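Local coordinates for fluvirucin B1 DH domain from module 1 (Actinomadura vulgaris, PDB 6OBV), which probably catalyses the dehydration of a beta-hydroxyacyl intermediate to the unsaturated product in module 1 of the fluvirucin B1 polyketide synthase, at residues A[81-86]-A[99-104]; A[132-137]-A[145-150]; A[204-209]-A[237-242]. All coordinates share one frame; numbering follows the deposited sequence.

Contact 1. Residues A[81-86]-A[99-104]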
ATOM      1  N   GLY A  81      12.934  17.402  -1.767  1.00 24.38           N
ATOM      2  CA  GLY A  81      11.666  16.703  -1.834  1.00 20.15           C
ATOM      3  C   GLY A  81      11.738  15.361  -1.143  1.00 25.97           C
ATOM      4  O   GLY A  81      10.767  14.918  -0.516  1.00 27.12           O
ATOM      5  N   PHE A  82      12.893  14.696  -1.237  1.00 28.73           N
ATOM      6  CA  PHE A  82      13.052  13.410  -0.573  1.00 27.16           C
ATOM      7  C   PHE A  82      13.111  13.587   0.934  1.00 26.69           C
ATOM      8  O   PHE A  82      12.600  12.747   1.682  1.00 29.18           O
ATOM      9  CB  PHE A  82      14.298  12.708  -1.104  1.00 24.86           C
ATOM     10  CG  PHE A  82      14.160  12.242  -2.526  1.00 22.60           C
ATOM     11  CD1 PHE A  82      13.186  11.317  -2.870  1.00 23.29           C
ATOM     12  CD2 PHE A  82      14.984  12.749  -3.521  1.00 23.07           C
ATOM     13  CE1 PHE A  82      13.050  10.890  -4.184  1.00 26.88           C
ATOM     14  CE2 PHE A  82      14.846  12.329  -4.841  1.00 28.04           C
ATOM     15  CZ  PHE A  82      13.888  11.398  -5.170  1.00 26.71           C
ATOM     16  N   VAL A  83      13.737  14.673   1.393  1.00 21.20           N
ATOM     17  CA  VAL A  83      13.687  15.029   2.805  1.00 26.92           C
ATOM     18  C   VAL A  83      12.239  15.192   3.246  1.00 26.43           C
ATOM     19  O   VAL A  83      11.829  14.705   4.306  1.00 31.94           O
ATOM     20  CB  VAL A  83      14.495  16.318   3.063  1.00 24.59           C
ATOM     21  CG1 VAL A  83      14.062  16.959   4.361  1.00 22.14           C
ATOM     22  CG2 VAL A  83      16.013  16.060   3.068  1.00 18.75           C
ATOM     23  N   GLU A  84      11.439  15.896   2.444  1.00 26.43           N
ATOM     24  CA  GLU A  84      10.041  16.103   2.812  1.00 27.51           C
ATOM     25  C   GLU A  84       9.267  14.786   2.829  1.00 30.56           C
ATOM     26  O   GLU A  84       8.447  14.547   3.727  1.00 33.15           O
ATOM     27  CB  GLU A  84       9.363  17.096   1.866  1.00 23.55           C
ATOM     28  CG  GLU A  84       7.815  17.102   1.985  1.00 19.76           C
ATOM     29  CD  GLU A  84       7.309  17.803   3.262  1.00 28.75           C
ATOM     30  OE1 GLU A  84       8.162  18.278   4.056  1.00 32.20           O
ATOM     31  OE2 GLU A  84       6.065  17.886   3.462  1.00 26.71           O
ATOM     32  N   LEU A  85       9.531  13.913   1.858  1.00 26.66           N
ATOM     33  CA  LEU A  85       8.828  12.636   1.799  1.00 26.96           C
ATOM     34  C   LEU A  85       9.189  11.756   2.984  1.00 26.04           C
ATOM     35  O   LEU A  85       8.313  11.162   3.629  1.00 30.40           O
ATOM     36  CB  LEU A  85       9.162  11.927   0.489  1.00 21.16           C
ATOM     37  CG  LEU A  85       8.439  12.526  -0.711  1.00 22.43           C
ATOM     38  CD1 LEU A  85       8.910  11.944  -2.038  1.00 19.12           C
ATOM     39  CD2 LEU A  85       6.915  12.348  -0.551  1.00 20.87           C
ATOM     40  N   ALA A  86      10.486  11.658   3.278  1.00 22.72           N
ATOM     41  CA  ALA A  86      10.950  10.827   4.375  1.00 22.98           C
ATOM     42  C   ALA A  86      10.427  11.341   5.718  1.00 28.63           C
ATOM     43  O   ALA A  86      10.027  10.555   6.582  1.00 25.56           O
ATOM     44  CB  ALA A  86      12.484  10.775   4.364  1.00 22.59           C
ATOM     45  N   GLU A  99      17.302  10.955  10.980  1.00 28.19           N
ATOM     46  CA  GLU A  99      18.664  10.822  11.484  1.00 28.18           C
ATOM     47  C   GLU A  99      19.683  10.861  10.347  1.00 30.23           C
ATOM     48  O   GLU A  99      20.743  11.476  10.466  1.00 31.60           O
ATOM     49  CB  GLU A  99      18.774   9.523  12.282  1.00 31.01           C
ATOM     50  CG  GLU A  99      20.170   9.085  12.671  1.00 30.54           C
ATOM     51  CD  GLU A  99      20.141   7.785  13.463  1.00 39.28           C
ATOM     52  OE1 GLU A  99      19.756   7.819  14.649  1.00 46.20           O
ATOM     53  OE2 GLU A  99      20.479   6.723  12.902  1.00 43.03           O
ATOM     54  N   GLU A 100      19.364  10.239   9.226  1.00 30.96           N
ATOM     55  CA  GLU A 100      20.285  10.152   8.104  1.00 33.61           C
ATOM     56  C   GLU A 100      19.459   9.904   6.846  1.00 23.53           C
ATOM     57  O   GLU A 100      18.476   9.163   6.889  1.00 21.27           O
ATOM     58  CB  GLU A 100      21.309   9.032   8.341  1.00 38.99           C
ATOM     59  CG  GLU A 100      22.507   9.036   7.420  1.00 46.06           C
ATOM     60  CD  GLU A 100      22.221   8.338   6.108  1.00 53.24           C
ATOM     61  OE1 GLU A 100      22.806   8.740   5.073  1.00 45.83           O
ATOM     62  OE2 GLU A 100      21.398   7.392   6.117  1.00 56.13           O
ATOM     63  N   LEU A 101      19.831  10.548   5.739  1.00 26.55           N
ATOM     64  CA  LEU A 101      19.281  10.180   4.430  1.00 25.91           C
ATOM     65  C   LEU A 101      20.354  10.398   3.362  1.00 29.41           C
ATOM     66  O   LEU A 101      20.967  11.470   3.306  1.00 25.48           O
ATOM     67  CB  LEU A 101      18.026  10.993   4.107  1.00 21.41           C
ATOM     68  CG  LEU A 101      17.156  10.658   2.888  1.00 18.52           C
ATOM     69  CD1 LEU A 101      16.186   9.527   3.198  1.00 17.19           C
ATOM     70  CD2 LEU A 101      16.358  11.868   2.461  1.00 23.25           C
ATOM     71  N   THR A 102      20.607   9.377   2.542  1.00 26.11           N
ATOM     72  CA  THR A 102      21.519   9.489   1.407  1.00 22.88           C
ATOM     73  C   THR A 102      20.697   9.457   0.131  1.00 26.36           C
ATOM     74  O   THR A 102      19.800   8.614  -0.006  1.00 25.10           O
ATOM     75  CB  THR A 102      22.565   8.369   1.386  1.00 26.87           C
ATOM     76  OG1 THR A 102      23.234   8.300   2.646  1.00 34.65           O
ATOM     77  CG2 THR A 102      23.610   8.628   0.313  1.00 26.31           C
ATOM     78  N   LEU A 103      20.978  10.393  -0.786  1.00 21.90           N
ATOM     79  CA  LEU A 103      20.383  10.337  -2.113  1.00 24.65           C
ATOM     80  C   LEU A 103      21.207   9.383  -2.967  1.00 28.84           C
ATOM     81  O   LEU A 103      22.430   9.518  -3.066  1.00 39.69           O
ATOM     82  CB  LEU A 103      20.322  11.726  -2.755  1.00 31.29           C
ATOM     83  CG  LEU A 103      19.382  12.791  -2.141  1.00 38.11           C
ATOM     84  CD1 LEU A 103      18.041  12.218  -1.580  1.00 37.83           C
ATOM     85  CD2 LEU A 103      20.079  13.667  -1.125  1.00 37.73           C
ATOM     86  N   GLU A 104      20.547   8.394  -3.555  1.00 32.47           N
ATOM     87  CA  GLU A 104      21.252   7.341  -4.278  1.00 35.88           C
ATOM     88  C   GLU A 104      21.212   7.537  -5.786  1.00 40.19           C
ATOM     89  O   GLU A 104      22.253   7.484  -6.447  1.00 54.83           O
ATOM     90  CB  GLU A 104      20.654   5.979  -3.917  1.00 38.80           C
ATOM     91  CG  GLU A 104      20.429   5.819  -2.434  1.00 45.52           C
ATOM     92  CD  GLU A 104      20.239   4.381  -2.049  1.00 52.41           C
ATOM     93  OE1 GLU A 104      19.776   3.608  -2.908  1.00 56.41           O
ATOM     94  OE2 GLU A 104      20.564   4.019  -0.900  1.00 55.11           O
TER
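F82, V83 and A86 of helix 81-86 meet L101 and L103 of strand 99-103 across an axis separation of 9.9 Å, with the N-to-C directions of the two elements 137° apart. This is consistent with the hotdog fold known from related dehydratases, in which a helix lies against a curved sheet. L101 is the main wedge. With its CG anti to the backbone N (chi1 -171°), it sends its two methyls to different places on the helix: CD1 meets A86 CB at 4.1 Å, while CD2 settles beside F82 and V83, 3.9 Å from F82 O and 4.2 Å from V83 CG2. The F82 carbonyl oxygen is already engaged within the helix, where A86 N donates to F82 O at 2.9 Å. L103 reaches the helix through a single branch, L103 CD1 lying obliquely against the F82 ring, 3.7 Å from F82 CD2, and almost as near F82 CB. The ring also makes an edge-to-face contact with F77, and W252 of the adjoining strand 247-257 touches both V83 and L103. No hydrogen bond crosses between helix and strand. The strand spends its backbone groups on its neighbours, L101 bonding to W252 and T102 to A148, and cohesion here therefore rests on the fit of branched and aromatic carbon in a largely buried layer.

Contact 2. Residues A[132-137]-A[145-150]; sequences VAVHAR and RHAAGT
V132 and G149 form a hydrogen-bonded antiparallel pair: G149 N donates to V132 O at 2.9 Å, and V132 N to G149 O at 3.2 Å, the latter from above the carbonyl plane. V132 CG1 lies against the backbone of G149, 3.7 Å from its C. A133 comes next, in a non-hydrogen-bonded pair with A148, its CB also near R145 CD. V134 N then bonds to A147 O, while V134 CB meets A147 CB at 4.1 Å on the face that F82 of helix 79-92 covers. Here the hairpin of strands 130-137 and 144-152 contains a classic beta bulge. H146 and A147 both face V134, whose O receives H146 N at 2.8 Å in a nearly straight bond (171° at the hydrogen), and the register slips so that H135 pairs with R145. One face of the H135 ring is covered by the aliphatic part of R145 in a CH-pi contact, with CG 3.8 Å from the ring centroid. Beyond it the arginine bends at chi3 (63°), bringing a guanidinium face over A148 CB while NE bridges to E104. P47 of the second subunit also packs on H135. A136 places its CB at the edge of the H146 ring, 3.5 Å from CD2. That ring bonds through ND1 to A105 O; NE2 lies 2.8 Å from a water O in the ring plane, and that water makes a weak hydrogen bond to A136 O.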
ATOM      1  N   VAL A 132      14.086   3.854   6.357  1.00 29.24           N
ATOM      2  CA  VAL A 132      13.181   4.486   5.409  1.00 29.64           C
ATOM      3  C   VAL A 132      13.856   4.444   4.053  1.00 27.34           C
ATOM      4  O   VAL A 132      15.088   4.442   3.959  1.00 28.67           O
ATOM      5  CB  VAL A 132      12.819   5.931   5.820  1.00 30.41           C
ATOM      6  CG1 VAL A 132      14.048   6.815   5.814  1.00 32.26           C
ATOM      7  CG2 VAL A 132      11.696   6.513   4.928  1.00 23.39           C
ATOM      8  N   ALA A 133      13.041   4.331   3.006  1.00 25.13           N
ATOM      9  CA  ALA A 133      13.504   4.283   1.627  1.00 27.48           C
ATOM     10  C   ALA A 133      12.445   4.953   0.765  1.00 30.41           C
ATOM     11  O   ALA A 133      11.258   4.868   1.073  1.00 32.93           O
ATOM     12  CB  ALA A 133      13.761   2.834   1.166  1.00 27.79           C
ATOM     13  N   VAL A 134      12.871   5.662  -0.287  1.00 28.53           N
ATOM     14  CA  VAL A 134      11.947   6.259  -1.258  1.00 22.09           C
ATOM     15  C   VAL A 134      12.213   5.626  -2.621  1.00 25.49           C
ATOM     16  O   VAL A 134      13.347   5.658  -3.113  1.00 23.66           O
ATOM     17  CB  VAL A 134      12.081   7.792  -1.341  1.00 19.07           C
ATOM     18  CG1 VAL A 134      11.009   8.372  -2.277  1.00 14.15           C
ATOM     19  CG2 VAL A 134      11.935   8.445   0.027  1.00 14.39           C
ATOM     20  N   HIS A 135      11.174   5.041  -3.221  1.00 23.85           N
ATOM     21  CA  HIS A 135      11.188   4.478  -4.565  1.00 26.07           C
ATOM     22  C   HIS A 135      10.274   5.284  -5.487  1.00 24.13           C
ATOM     23  O   HIS A 135       9.320   5.925  -5.046  1.00 22.83           O
ATOM     24  CB  HIS A 135      10.734   3.011  -4.551  1.00 27.10           C
ATOM     25  CG  HIS A 135      11.690   2.093  -3.854  1.00 32.43           C
ATOM     26  ND1 HIS A 135      11.760   1.993  -2.479  1.00 30.93           N
ATOM     27  CD2 HIS A 135      12.628   1.247  -4.342  1.00 29.68           C
ATOM     28  CE1 HIS A 135      12.689   1.118  -2.152  1.00 23.74           C
ATOM     29  NE2 HIS A 135      13.232   0.650  -3.263  1.00 34.69           N
ATOM     30  N   ALA A 136      10.558   5.232  -6.784  1.00 21.61           N
ATOM     31  CA  ALA A 136       9.734   5.953  -7.741  1.00 23.74           C
ATOM     32  C   ALA A 136       9.765   5.231  -9.071  1.00 27.26           C
ATOM     33  O   ALA A 136      10.701   4.482  -9.382  1.00 31.63           O
ATOM     34  CB  ALA A 136      10.200   7.411  -7.914  1.00 22.98           C
ATOM     35  N   ARG A 137       8.719   5.461  -9.860  1.00 26.89           N
ATOM     36  CA  ARG A 137       8.698   4.946 -11.222  1.00 24.63           C
ATOM     37  C   ARG A 137       7.658   5.712 -12.019  1.00 29.55           C
ATOM     38  O   ARG A 137       6.746   6.331 -11.456  1.00 25.74           O
ATOM     39  CB  ARG A 137       8.393   3.448 -11.248  1.00 33.68           C
ATOM     40  CG  ARG A 137       7.014   3.113 -10.761  1.00 37.44           C
ATOM     41  CD  ARG A 137       6.539   1.813 -11.359  1.00 45.10           C
ATOM     42  NE  ARG A 137       5.234   1.424 -10.829  1.00 52.92           N
ATOM     43  CZ  ARG A 137       4.781   0.173 -10.807  1.00 53.90           C
ATOM     44  NH1 ARG A 137       5.531  -0.811 -11.284  1.00 50.33           N
ATOM     45  NH2 ARG A 137       3.582  -0.097 -10.300  1.00 54.93           N
ATOM     46  N   ARG A 145      15.143   2.944  -6.458  1.00 27.85           N
ATOM     47  CA  ARG A 145      15.351   3.537  -5.150  1.00 28.32           C
ATOM     48  C   ARG A 145      16.159   4.826  -5.281  1.00 24.83           C
ATOM     49  O   ARG A 145      17.241   4.834  -5.863  1.00 30.16           O
ATOM     50  CB  ARG A 145      16.059   2.552  -4.217  1.00 32.64           C
ATOM     51  CG  ARG A 145      15.847   2.911  -2.747  1.00 29.80           C
ATOM     52  CD  ARG A 145      16.462   1.905  -1.809  1.00 36.81           C
ATOM     53  NE  ARG A 145      17.908   1.822  -1.950  1.00 43.93           N
ATOM     54  CZ  ARG A 145      18.690   1.135  -1.124  1.00 55.62           C
ATOM     55  NH1 ARG A 145      18.161   0.474  -0.098  1.00 59.60           N
ATOM     56  NH2 ARG A 145      19.998   1.109  -1.321  1.00 57.70           N
ATOM     57  N   HIS A 146      15.618   5.922  -4.750  1.00 25.53           N
ATOM     58  CA  HIS A 146      16.257   7.226  -4.875  1.00 25.19           C
ATOM     59  C   HIS A 146      16.862   7.734  -3.579  1.00 28.62           C
ATOM     60  O   HIS A 146      17.689   8.649  -3.617  1.00 31.97           O
ATOM     61  CB  HIS A 146      15.241   8.260  -5.397  1.00 21.24           C
ATOM     62  CG  HIS A 146      14.791   7.995  -6.806  1.00 28.49           C
ATOM     63  ND1 HIS A 146      15.605   8.208  -7.894  1.00 29.68           N
ATOM     64  CD2 HIS A 146      13.624   7.510  -7.299  1.00 23.66           C
ATOM     65  CE1 HIS A 146      14.959   7.878  -8.998  1.00 30.75           C
ATOM     66  NE2 HIS A 146      13.753   7.449  -8.661  1.00 30.79           N
ATOM     67  N   ALA A 147      16.479   7.169  -2.442  1.00 30.13           N
ATOM     68  CA  ALA A 147      16.854   7.722  -1.149  1.00 26.23           C
ATOM     69  C   ALA A 147      16.689   6.617  -0.122  1.00 29.50           C
ATOM     70  O   ALA A 147      15.736   5.833  -0.192  1.00 32.02           O
ATOM     71  CB  ALA A 147      15.982   8.931  -0.779  1.00 18.30           C
ATOM     72  N   ALA A 148      17.629   6.534   0.804  1.00 21.32           N
ATOM     73  CA  ALA A 148      17.549   5.544   1.865  1.00 27.37           C
ATOM     74  C   ALA A 148      18.165   6.151   3.105  1.00 29.97           C
ATOM     75  O   ALA A 148      19.174   6.859   3.016  1.00 27.93           O
ATOM     76  CB  ALA A 148      18.280   4.249   1.502  1.00 28.71           C
ATOM     77  N   GLY A 149      17.556   5.886   4.252  1.00 25.80           N
ATOM     78  CA  GLY A 149      18.162   6.358   5.479  1.00 25.85           C
ATOM     79  C   GLY A 149      17.537   5.810   6.737  1.00 27.51           C
ATOM     80  O   GLY A 149      17.106   4.654   6.763  1.00 25.56           O
ATOM     81  N   THR A 150      17.484   6.638   7.787  1.00 25.95           N
ATOM     82  CA  THR A 150      17.055   6.196   9.105  1.00 27.30           C
ATOM     83  C   THR A 150      16.284   7.301   9.809  1.00 31.60           C
ATOM     84  O   THR A 150      16.731   8.456   9.861  1.00 31.84           O
ATOM     85  CB  THR A 150      18.257   5.774   9.951  1.00 35.04           C
ATOM     86  OG1 THR A 150      18.882   4.642   9.341  1.00 43.80           O
ATOM     87  CG2 THR A 150      17.814   5.402  11.347  1.00 33.41           C
TER
HETATM   88  O   HOH W   1      12.291   6.615 -10.901  1.00 34.24           O

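Contact 3. Residues A[204-209]-A[237-242]; sequences NEVFAE and TGLIEQ
The turn of helix that brings I240 against V206 is closed by Q242 N donating to G238 O at 2.8 Å. It belongs to the second half of what is, as in related polyketide synthase dehydratases, a double hotdog fold, and it packs beside strand 205-209. The turn is weakly bonded and short, and Q242 leaves it with positive phi (51°). The side chain of Q242 then folds back, NE2 donating to I240 O at 3.3 Å in an almost linear bond; the acceptor lies in the plane of the glutamine amide, although the donor stands above the carbonyl plane. Across the contact the interaction is apolar. V206 points at the helix with its methyls divided between two residues: CG1, anti to the backbone N (chi1 -173°), comes within 4.4 Å of L239 CD1, and CG2 meets I240 CG1 at 3.6 Å. The V206 and I240 side chains slide past one another in opposite senses. A236 packs on V206 as well, and a backbone hydrogen bond to A269 of strand 264-271 ties this valine into the sheet. Neighbouring polar ends turn elsewhere, E205 forming a salt bridge with R202 and T237 OG1 a hydrogen bond with L234 O. Past V206, I240 CD1 rests against the peptide between N204 and E205, 3.4 Å from N204 C and 3.8 Å from E205 N.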
ATOM      1  N   ASN A 204      32.849  32.852   8.130  1.00 36.43           N
ATOM      2  CA  ASN A 204      32.450  31.803   7.196  1.00 40.79           C
ATOM      3  C   ASN A 204      30.985  31.370   7.360  1.00 40.59           C
ATOM      4  O   ASN A 204      30.627  30.264   6.936  1.00 38.64           O
ATOM      5  CB  ASN A 204      33.381  30.593   7.321  1.00 45.76           C
ATOM      6  CG  ASN A 204      33.404  30.004   8.725  1.00 54.40           C
ATOM      7  OD1 ASN A 204      32.497  30.234   9.538  1.00 53.88           O
ATOM      8  ND2 ASN A 204      34.451  29.235   9.018  1.00 57.89           N
ATOM      9  N   GLU A 205      30.133  32.220   7.944  1.00 41.39           N
ATOM     10  CA  GLU A 205      28.707  31.957   8.100  1.00 40.44           C
ATOM     11  C   GLU A 205      27.891  32.843   7.165  1.00 36.86           C
ATOM     12  O   GLU A 205      28.268  33.981   6.873  1.00 41.38           O
ATOM     13  CB  GLU A 205      28.245  32.210   9.542  1.00 35.56           C
ATOM     14  CG  GLU A 205      29.095  31.515  10.585  1.00 49.30           C
ATOM     15  CD  GLU A 205      28.786  31.962  12.002  1.00 61.03           C
ATOM     16  OE1 GLU A 205      28.265  33.079  12.195  1.00 65.47           O
ATOM     17  OE2 GLU A 205      29.068  31.184  12.932  1.00 68.50           O
ATOM     18  N   VAL A 206      26.749  32.327   6.735  1.00 26.98           N
ATOM     19  CA  VAL A 206      25.815  33.046   5.879  1.00 34.77           C
ATOM     20  C   VAL A 206      24.454  33.099   6.559  1.00 32.76           C
ATOM     21  O   VAL A 206      24.009  32.124   7.177  1.00 27.08           O
ATOM     22  CB  VAL A 206      25.676  32.391   4.491  1.00 39.44           C
ATOM     23  CG1 VAL A 206      24.832  33.264   3.562  1.00 38.54           C
ATOM     24  CG2 VAL A 206      27.027  32.146   3.897  1.00 46.60           C
ATOM     25  N   PHE A 207      23.783  34.229   6.403  1.00 28.75           N
ATOM     26  CA  PHE A 207      22.416  34.415   6.838  1.00 30.62           C
ATOM     27  C   PHE A 207      21.583  34.789   5.622  1.00 35.70           C
ATOM     28  O   PHE A 207      22.038  35.548   4.759  1.00 41.06           O
ATOM     29  CB  PHE A 207      22.351  35.497   7.896  1.00 26.01           C
ATOM     30  CG  PHE A 207      23.206  35.219   9.082  1.00 31.34           C
ATOM     31  CD1 PHE A 207      22.735  34.415  10.122  1.00 32.91           C
ATOM     32  CD2 PHE A 207      24.482  35.758   9.177  1.00 34.76           C
ATOM     33  CE1 PHE A 207      23.535  34.132  11.227  1.00 27.88           C
ATOM     34  CE2 PHE A 207      25.287  35.489  10.287  1.00 41.45           C
ATOM     35  CZ  PHE A 207      24.811  34.676  11.314  1.00 35.01           C
ATOM     36  N   ALA A 208      20.370  34.257   5.544  1.00 29.61           N
ATOM     37  CA  ALA A 208      19.544  34.442   4.361  1.00 28.37           C
ATOM     38  C   ALA A 208      18.096  34.617   4.773  1.00 28.80           C
ATOM     39  O   ALA A 208      17.660  34.144   5.827  1.00 29.79           O
ATOM     40  CB  ALA A 208      19.658  33.257   3.389  1.00 23.41           C
ATOM     41  N   GLU A 209      17.354  35.320   3.932  1.00 28.94           N
ATOM     42  CA  GLU A 209      15.903  35.297   3.973  1.00 30.29           C
ATOM     43  C   GLU A 209      15.421  34.774   2.633  1.00 35.08           C
ATOM     44  O   GLU A 209      15.907  35.210   1.583  1.00 31.60           O
ATOM     45  CB  GLU A 209      15.325  36.676   4.263  1.00 32.14           C
ATOM     46  CG  GLU A 209      15.751  37.230   5.588  1.00 34.55           C
ATOM     47  CD  GLU A 209      15.127  38.587   5.891  1.00 43.71           C
ATOM     48  OE1 GLU A 209      14.483  39.168   4.990  1.00 48.41           O
ATOM     49  OE2 GLU A 209      15.279  39.065   7.039  1.00 43.18           O
ATOM     50  N   THR A 237      24.463  29.479   0.622  1.00 37.37           N
ATOM     51  CA  THR A 237      25.714  28.914   1.121  1.00 40.12           C
ATOM     52  C   THR A 237      26.846  29.043   0.119  1.00 39.74           C
ATOM     53  O   THR A 237      28.017  29.070   0.518  1.00 40.15           O
ATOM     54  CB  THR A 237      25.524  27.448   1.476  1.00 45.79           C
ATOM     55  OG1 THR A 237      24.726  26.828   0.467  1.00 55.55           O
ATOM     56  CG2 THR A 237      24.817  27.325   2.768  1.00 45.95           C
ATOM     57  N   GLY A 238      26.530  29.096  -1.179  1.00 35.46           N
ATOM     58  CA  GLY A 238      27.573  29.228  -2.193  1.00 33.03           C
ATOM     59  C   GLY A 238      28.274  30.573  -2.218  1.00 36.25           C
ATOM     60  O   GLY A 238      29.311  30.697  -2.885  1.00 40.71           O
ATOM     61  N   LEU A 239      27.747  31.570  -1.497  1.00 36.34           N
ATOM     62  CA  LEU A 239      28.315  32.913  -1.538  1.00 37.55           C
ATOM     63  C   LEU A 239      29.726  32.957  -0.972  1.00 40.78           C
ATOM     64  O   LEU A 239      30.523  33.821  -1.358  1.00 43.35           O
ATOM     65  CB  LEU A 239      27.413  33.877  -0.776  1.00 34.85           C
ATOM     66  CG  LEU A 239      26.091  34.140  -1.506  1.00 40.43           C
ATOM     67  CD1 LEU A 239      25.020  34.676  -0.566  1.00 35.31           C
ATOM     68  CD2 LEU A 239      26.301  35.099  -2.678  1.00 42.84           C
ATOM     69  N   ILE A 240      30.062  32.048  -0.060  1.00 37.06           N
ATOM     70  CA  ILE A 240      31.415  32.033   0.489  1.00 43.28           C
ATOM     71  C   ILE A 240      32.342  31.183  -0.378  1.00 52.09           C
ATOM     72  O   ILE A 240      33.361  31.673  -0.885  1.00 52.80           O
ATOM     73  CB  ILE A 240      31.402  31.538   1.947  1.00 44.56           C
ATOM     74  CG1 ILE A 240      30.387  32.361   2.743  1.00 44.84           C
ATOM     75  CG2 ILE A 240      32.805  31.596   2.545  1.00 50.88           C
ATOM     76  CD1 ILE A 240      30.649  32.426   4.190  1.00 47.33           C
ATOM     77  N   GLU A 241      31.991  29.904  -0.554  1.00 66.01           N
ATOM     78  CA  GLU A 241      32.860  28.991  -1.296  1.00 73.21           C
ATOM     79  C   GLU A 241      33.043  29.448  -2.737  1.00 72.05           C
ATOM     80  O   GLU A 241      34.156  29.394  -3.274  1.00 73.21           O
ATOM     81  CB  GLU A 241      32.301  27.564  -1.260  1.00 82.33           C
ATOM     82  CG  GLU A 241      32.163  26.946   0.131  1.00 90.99           C
ATOM     83  CD  GLU A 241      30.915  27.408   0.879  1.00 94.19           C
ATOM     84  OE1 GLU A 241      30.940  28.515   1.458  1.00 95.80           O
ATOM     85  OE2 GLU A 241      29.913  26.657   0.893  1.00 92.68           O
ATOM     86  N   GLN A 242      31.966  29.918  -3.370  1.00 66.32           N
ATOM     87  CA  GLN A 242      31.974  30.280  -4.782  1.00 60.24           C
ATOM     88  C   GLN A 242      32.562  29.131  -5.599  1.00 61.07           C
ATOM     89  O   GLN A 242      33.567  29.265  -6.303  1.00 54.88           O
ATOM     90  CB  GLN A 242      32.735  31.588  -5.012  1.00 58.44           C
ATOM     91  CG  GLN A 242      32.151  32.799  -4.300  1.00 58.14           C
ATOM     92  CD  GLN A 242      33.146  33.952  -4.208  1.00 68.29           C
ATOM     93  OE1 GLN A 242      33.269  34.762  -5.132  1.00 71.21           O
ATOM     94  NE2 GLN A 242      33.868  34.023  -3.092  1.00 68.49           N
TER

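The three contacts follow one another along the chain, each closing before the next opens. Contacts 1 and 2 are neighbours, their centres about 7 Å apart, and are joined through a shared sheet in which strands 97-103 and 144-152 run side by side, a probable hydrogen bond linking E100 O to T150 N at 2.9 Å. Contact 3 stands apart, its centre about 23 Å from that of contact 1 and 29 Å from that of contact 2, on the other side of the chain's centre from contact 2. The separation is consistent with two hotdog halves, contacts 1 and 2 in one and contact 3, a surface contact, in the other.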